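Local atomic coordinates of glucokinase (Streptomyces griseus, PDB entry 3VGL), a protein that probably catalyses the ATP-dependent phosphorylation of D-glucose to glucose 6-phosphate and carries a bound zinc ion. Residues Leu3-Asp8 with Ala49-Gly54; Leu144-Phe149 with Ala307-Gln312. All coordinates share one frame; numbering follows the deposited sequence.

Starting at the N terminus, 3-8 enters the middle of the N-terminal sheet, and interaction 1 closes a loop over two further strands and most of helix 37-52. Only after that loop is shut does interaction 2 open at 144-149, spanning the last two strands of the second sheet and much of the helical region before helix 301-311 returns from the far end of the chain. The two are thus in series, neither nested nor crossed. They still meet in space: T4 OG1 lies 2.9 Å from A307 O, a probable hydrogen bond, and A307 CB packs against G6 N at 3.6 Å. Helices 37-52 and 301-311 both meet strand 3-9, while interaction 2 also links helix 301-311 to the loop after strand 143-144.

Interaction 1: Leu3-Asp8 with Ala49-Gly54; sequences LTIGVD and AGASEG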
loop_
_atom_site.group_PDB
_atom_site.type_symbol
_atom_site.label_atom_id
_atom_site.label_comp_id
_atom_site.label_asym_id
_atom_site.label_seq_id
_atom_site.Cartn_x
_atom_site.Cartn_y
_atom_site.Cartn_z
ATOM N N LEU A 3 -0.106 46.504 -19.560
ATOM C CA LEU A 3 -0.874 45.663 -18.647
ATOM C C LEU A 3 -1.498 44.493 -19.379
ATOM O O LEU A 3 -1.965 44.626 -20.507
ATOM C CB LEU A 3 -1.993 46.479 -18.003
ATOM C CG LEU A 3 -1.566 47.781 -17.319
ATOM C CD1 LEU A 3 -2.812 48.493 -16.861
ATOM C CD2 LEU A 3 -0.668 47.506 -16.149
ATOM N N THR A 4 -1.495 43.338 -18.723
ATOM C CA THR A 4 -2.222 42.169 -19.212
ATOM C C THR A 4 -3.170 41.704 -18.123
ATOM O O THR A 4 -3.084 42.162 -16.979
ATOM C CB THR A 4 -1.249 41.021 -19.546
ATOM O OG1 THR A 4 -0.451 40.759 -18.389
ATOM C CG2 THR A 4 -0.349 41.420 -20.711
ATOM N N ILE A 5 -4.084 40.806 -18.478
ATOM C CA ILE A 5 -4.958 40.187 -17.504
ATOM C C ILE A 5 -4.518 38.749 -17.309
ATOM O O ILE A 5 -4.206 38.078 -18.277
ATOM C CB ILE A 5 -6.440 40.204 -17.993
ATOM C CG1 ILE A 5 -7.044 41.597 -17.806
ATOM C CG2 ILE A 5 -7.284 39.126 -17.272
ATOM C CD1 ILE A 5 -7.909 41.740 -16.560
ATOM N N GLY A 6 -4.453 38.308 -16.056
ATOM C CA GLY A 6 -4.297 36.869 -15.764
ATOM C C GLY A 6 -5.624 36.318 -15.265
ATOM O O GLY A 6 -6.321 36.976 -14.489
ATOM N N VAL A 7 -5.992 35.107 -15.712
ATOM C CA VAL A 7 -7.205 34.430 -15.250
ATOM C C VAL A 7 -6.835 33.020 -14.784
ATOM O O VAL A 7 -6.345 32.217 -15.585
ATOM C CB VAL A 7 -8.277 34.284 -16.381
ATOM C CG1 VAL A 7 -9.609 33.741 -15.811
ATOM C CG2 VAL A 7 -8.510 35.614 -17.089
ATOM N N ASP A 8 -7.045 32.727 -13.501
ATOM C CA ASP A 8 -6.732 31.393 -12.970
ATOM C C ASP A 8 -8.049 30.654 -12.871
ATOM O O ASP A 8 -8.956 31.083 -12.149
ATOM C CB ASP A 8 -6.061 31.539 -11.588
ATOM C CG ASP A 8 -5.617 30.199 -10.997
ATOM O OD1 ASP A 8 -6.421 29.233 -10.973
ATOM O OD2 ASP A 8 -4.451 30.116 -10.551
ATOM N N ALA A 49 -13.828 40.976 -18.193
ATOM C CA ALA A 49 -14.539 42.268 -18.190
ATOM C C ALA A 49 -14.471 42.976 -16.826
ATOM O O ALA A 49 -14.170 44.183 -16.744
ATOM C CB ALA A 49 -15.984 42.076 -18.643
ATOM N N GLY A 50 -14.727 42.216 -15.759
ATOM C CA GLY A 50 -14.682 42.757 -14.397
ATOM C C GLY A 50 -13.306 43.227 -13.969
ATOM O O GLY A 50 -13.148 44.327 -13.433
ATOM N N ALA A 51 -12.289 42.398 -14.193
ATOM C CA ALA A 51 -10.921 42.768 -13.807
ATOM C C ALA A 51 -10.371 43.931 -14.658
ATOM O O ALA A 51 -9.557 44.730 -14.188
ATOM C CB ALA A 51 -10.022 41.563 -13.906
ATOM N N SER A 52 -10.867 44.039 -15.893
ATOM C CA SER A 52 -10.343 45.012 -16.851
ATOM C C SER A 52 -10.886 46.414 -16.614
ATOM O O SER A 52 -10.346 47.353 -17.171
ATOM C CB SER A 52 -10.653 44.585 -18.291
ATOM O OG SER A 52 -9.871 43.436 -18.619
ATOM N N GLU A 53 -11.948 46.546 -15.812
ATOM C CA GLU A 53 -12.573 47.869 -15.539
ATOM C C GLU A 53 -11.536 48.909 -15.177
ATOM O O GLU A 53 -10.811 48.737 -14.204
ATOM C CB GLU A 53 -13.623 47.768 -14.412
ATOM C CG GLU A 53 -14.366 49.070 -14.074
ATOM C CD GLU A 53 -15.462 48.901 -13.004
ATOM O OE1 GLU A 53 -15.628 47.765 -12.488
ATOM O OE2 GLU A 53 -16.147 49.907 -12.679
ATOM N N GLY A 54 -11.485 49.996 -15.954
ATOM C CA GLY A 54 -10.550 51.090 -15.711
ATOM C C GLY A 54 -9.168 50.971 -16.312
ATOM O O GLY A 54 -8.368 51.907 -16.206
#
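I5 carries the whole strand side of this contact, pushing the far end of its side chain against A51 and S52 in the last turn of helix 37-52. The apolar part is a methyl-to-methyl meeting: I5 CD1 lies 3.4 Å from A51 CB, closer than carbons usually sit. The longer branch of I5 makes this reach because CG1 is anti to the carbonyl carbon (chi1 -77°), while a chi2 of -100°, well away from a staggered value, fits a side chain pressed into a tight place. V18 and V57, on the strands flanking 3-9, also touch I5 and add to its hydrophobic surroundings.

The polar part involves a hydroxyl that makes no polar bond to the strand. S52 OG rests against the same branch, 3.3 Å from I5 CD1 and 3.5 Å from I5 CG1. Its hydrogen bond runs instead to the carbonyl of V48, one turn earlier in the helix, so its hydrogen is directed back into the helix while the oxygen lies beside the isoleucine. S27 meets the A51 carbonyl through another hydrogen bond, tying the helix end to a neighbouring loop.

Backbone bonds place the strand: I5 pairs with A59 and G61, and its neighbours T4 and G6 pair with V19 and G17. Strand 3-9 is therefore the middle member of the five-stranded sheet, in the strand order 3-2-1-4-5 expected of the actin-like ATPase clan, and helix 37-52 forms part of the crossover between strands 29-32 and 57-64. No hydrogen bond spans the two segments. The fit rests on shape: small residues on the helix admit a branched aliphatic side chain, and the one hydroxyl among them has its hydrogen-bonding need met inside the helix.

Interaction 2: Leu144-Phe149 with Ala307-Gln312; sequences LRRGRF and ADLARQ
L144, at the edge of the second sheet, meets L309 of helix 301-311 methyl to methyl, with L144 CD2 4.0 Å from L309 CD1. The two side chains cross at about a right angle. With CG anti to the backbone N (chi1 -175°), L144 also places CD2 above one face of the R146 guanidinium, toward its rim.

Two residues on, R146 adds the second touch. Its chain is extended from CG to NE and slides past L309 in the opposite direction, bringing NH2 to 3.9 Å from L309 CD2, which lies at the edge of the guanidinium and near its plane. The charge is answered beside the contact: R146 NE forms a salt bridge with E103 of strand 100-104, a residue that also packs against L309. G147, with positive phi, then turns the chain away, and at R148 and F149 the same loop reaches the second subunit, where D252 of that chain accepts a hydrogen bond from F149 N.

On the helix, D308 and R311 make their own salt bridge. R311 NH2 donates to D308 OD1 over 3.1 Å, nearly straight at 166° and in the guanidinium plane, while W111 and R115 hold OD2.

A slender contact thus joins the loop after strand 143-144, at the edge of the second sheet, to the C-terminal helix lying against the first. The leucine touches themselves are undirected; direction comes from the R146-E103 salt bridge, which ties the same loop to the first sheet next to L309.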
loop_
_atom_site.group_PDB
_atom_site.type_symbol
_atom_site.label_atom_id
_atom_site.label_comp_id
_atom_site.label_asym_id
_atom_site.label_seq_id
_atom_site.Cartn_x
_atom_site.Cartn_y
_atom_site.Cartn_z
ATOM N N LEU A 144 10.691 27.755 -17.528
ATOM C CA LEU A 144 9.542 26.868 -17.312
ATOM C C LEU A 144 9.622 25.671 -18.258
ATOM O O LEU A 144 9.872 25.829 -19.463
ATOM C CB LEU A 144 8.247 27.669 -17.530
ATOM C CG LEU A 144 6.917 26.973 -17.243
ATOM C CD1 LEU A 144 6.778 26.555 -15.770
ATOM C CD2 LEU A 144 5.759 27.896 -17.669
ATOM N N ARG A 145 9.440 24.461 -17.711
ATOM C CA ARG A 145 9.529 23.252 -18.514
ATOM C C ARG A 145 8.187 22.537 -18.611
ATOM O O ARG A 145 7.683 21.992 -17.626
ATOM C CB ARG A 145 10.576 22.288 -17.949
ATOM C CG ARG A 145 11.945 22.911 -17.700
ATOM C CD ARG A 145 12.620 23.351 -18.996
ATOM N NE ARG A 145 13.887 24.007 -18.702
ATOM C CZ ARG A 145 14.820 24.275 -19.614
ATOM N NH1 ARG A 145 14.654 23.913 -20.878
ATOM N NH2 ARG A 145 15.939 24.885 -19.249
ATOM N N ARG A 146 7.640 22.519 -19.818
ATOM C CA ARG A 146 6.320 21.953 -20.076
ATOM C C ARG A 146 6.382 20.546 -20.675
ATOM O O ARG A 146 5.356 19.880 -20.804
ATOM C CB ARG A 146 5.508 22.903 -20.990
ATOM C CG ARG A 146 5.343 24.316 -20.434
ATOM C CD ARG A 146 4.797 25.198 -21.530
ATOM N NE ARG A 146 4.825 26.627 -21.219
ATOM C CZ ARG A 146 5.876 27.426 -21.390
ATOM N NH1 ARG A 146 7.037 26.944 -21.845
ATOM N NH2 ARG A 146 5.760 28.717 -21.105
ATOM N N GLY A 147 7.583 20.099 -21.047
ATOM C CA GLY A 147 7.794 18.791 -21.654
ATOM C C GLY A 147 7.476 18.734 -23.140
ATOM O O GLY A 147 7.050 19.736 -23.732
ATOM N N ARG A 148 7.670 17.566 -23.737
ATOM C CA ARG A 148 7.499 17.382 -25.186
ATOM C C ARG A 148 6.071 17.646 -25.671
ATOM O O ARG A 148 5.863 18.225 -26.760
ATOM C CB ARG A 148 7.978 15.990 -25.594
ATOM C CG ARG A 148 7.539 15.529 -26.967
ATOM C CD ARG A 148 8.214 16.316 -28.105
ATOM N NE ARG A 148 7.765 15.826 -29.403
ATOM C CZ ARG A 148 6.631 16.191 -29.995
ATOM N NH1 ARG A 148 5.810 17.056 -29.409
ATOM N NH2 ARG A 148 6.319 15.669 -31.175
ATOM N N PHE A 149 5.094 17.229 -24.873
ATOM C CA PHE A 149 3.697 17.332 -25.261
ATOM C C PHE A 149 2.928 18.364 -24.455
ATOM O O PHE A 149 1.704 18.470 -24.588
ATOM C CB PHE A 149 3.029 15.956 -25.225
ATOM C CG PHE A 149 3.724 14.930 -26.080
ATOM C CD1 PHE A 149 3.640 14.984 -27.477
ATOM C CD2 PHE A 149 4.461 13.903 -25.494
ATOM C CE1 PHE A 149 4.275 14.033 -28.249
ATOM C CE2 PHE A 149 5.111 12.948 -26.277
ATOM C CZ PHE A 149 5.015 13.008 -27.656
ATOM N N ALA A 307 -0.676 36.023 -16.339
ATOM C CA ALA A 307 -0.591 37.395 -16.885
ATOM C C ALA A 307 0.791 37.628 -17.481
ATOM O O ALA A 307 0.918 38.156 -18.590
ATOM C CB ALA A 307 -0.880 38.425 -15.806
ATOM N N ASP A 308 1.834 37.231 -16.752
ATOM C CA ASP A 308 3.177 37.494 -17.228
ATOM C C ASP A 308 3.519 36.620 -18.425
ATOM O O ASP A 308 4.205 37.068 -19.330
ATOM C CB ASP A 308 4.220 37.360 -16.122
ATOM C CG ASP A 308 5.561 37.933 -16.524
ATOM O OD1 ASP A 308 5.701 39.185 -16.628
ATOM O OD2 ASP A 308 6.484 37.144 -16.769
ATOM N N LEU A 309 3.035 35.370 -18.438
ATOM C CA LEU A 309 3.265 34.498 -19.589
ATOM C C LEU A 309 2.550 35.018 -20.853
ATOM O O LEU A 309 3.014 34.785 -21.969
ATOM C CB LEU A 309 2.891 33.031 -19.266
ATOM C CG LEU A 309 3.856 32.313 -18.307
ATOM C CD1 LEU A 309 3.222 31.050 -17.745
ATOM C CD2 LEU A 309 5.198 31.965 -18.967
ATOM N N ALA A 310 1.446 35.739 -20.674
ATOM C CA ALA A 310 0.756 36.371 -21.802
ATOM C C ALA A 310 1.611 37.496 -22.380
ATOM O O ALA A 310 1.658 37.678 -23.593
ATOM C CB ALA A 310 -0.612 36.899 -21.379
ATOM N N ARG A 311 2.286 38.231 -21.495
ATOM C CA ARG A 311 3.103 39.397 -21.872
ATOM C C ARG A 311 4.344 38.977 -22.656
ATOM O O ARG A 311 4.821 39.722 -23.508
ATOM C CB ARG A 311 3.497 40.176 -20.617
ATOM C CG ARG A 311 4.191 41.511 -20.834
ATOM C CD ARG A 311 3.864 42.444 -19.666
ATOM N NE ARG A 311 3.936 41.710 -18.406
ATOM C CZ ARG A 311 3.145 41.909 -17.353
ATOM N NH1 ARG A 311 2.198 42.856 -17.382
ATOM N NH2 ARG A 311 3.306 41.140 -16.271
ATOM N N GLN A 312 4.857 37.783 -22.365
ATOM C CA GLN A 312 5.956 37.207 -23.140
ATOM C C GLN A 312 5.470 36.373 -24.341
ATOM O O GLN A 312 6.145 35.430 -24.774
ATOM C CB GLN A 312 6.896 36.397 -22.236
ATOM C CG GLN A 312 8.068 37.225 -21.685
ATOM C CD GLN A 312 7.857 37.677 -20.251
ATOM O OE1 GLN A 312 7.917 36.868 -19.326
ATOM N NE2 GLN A 312 7.634 38.976 -20.057
#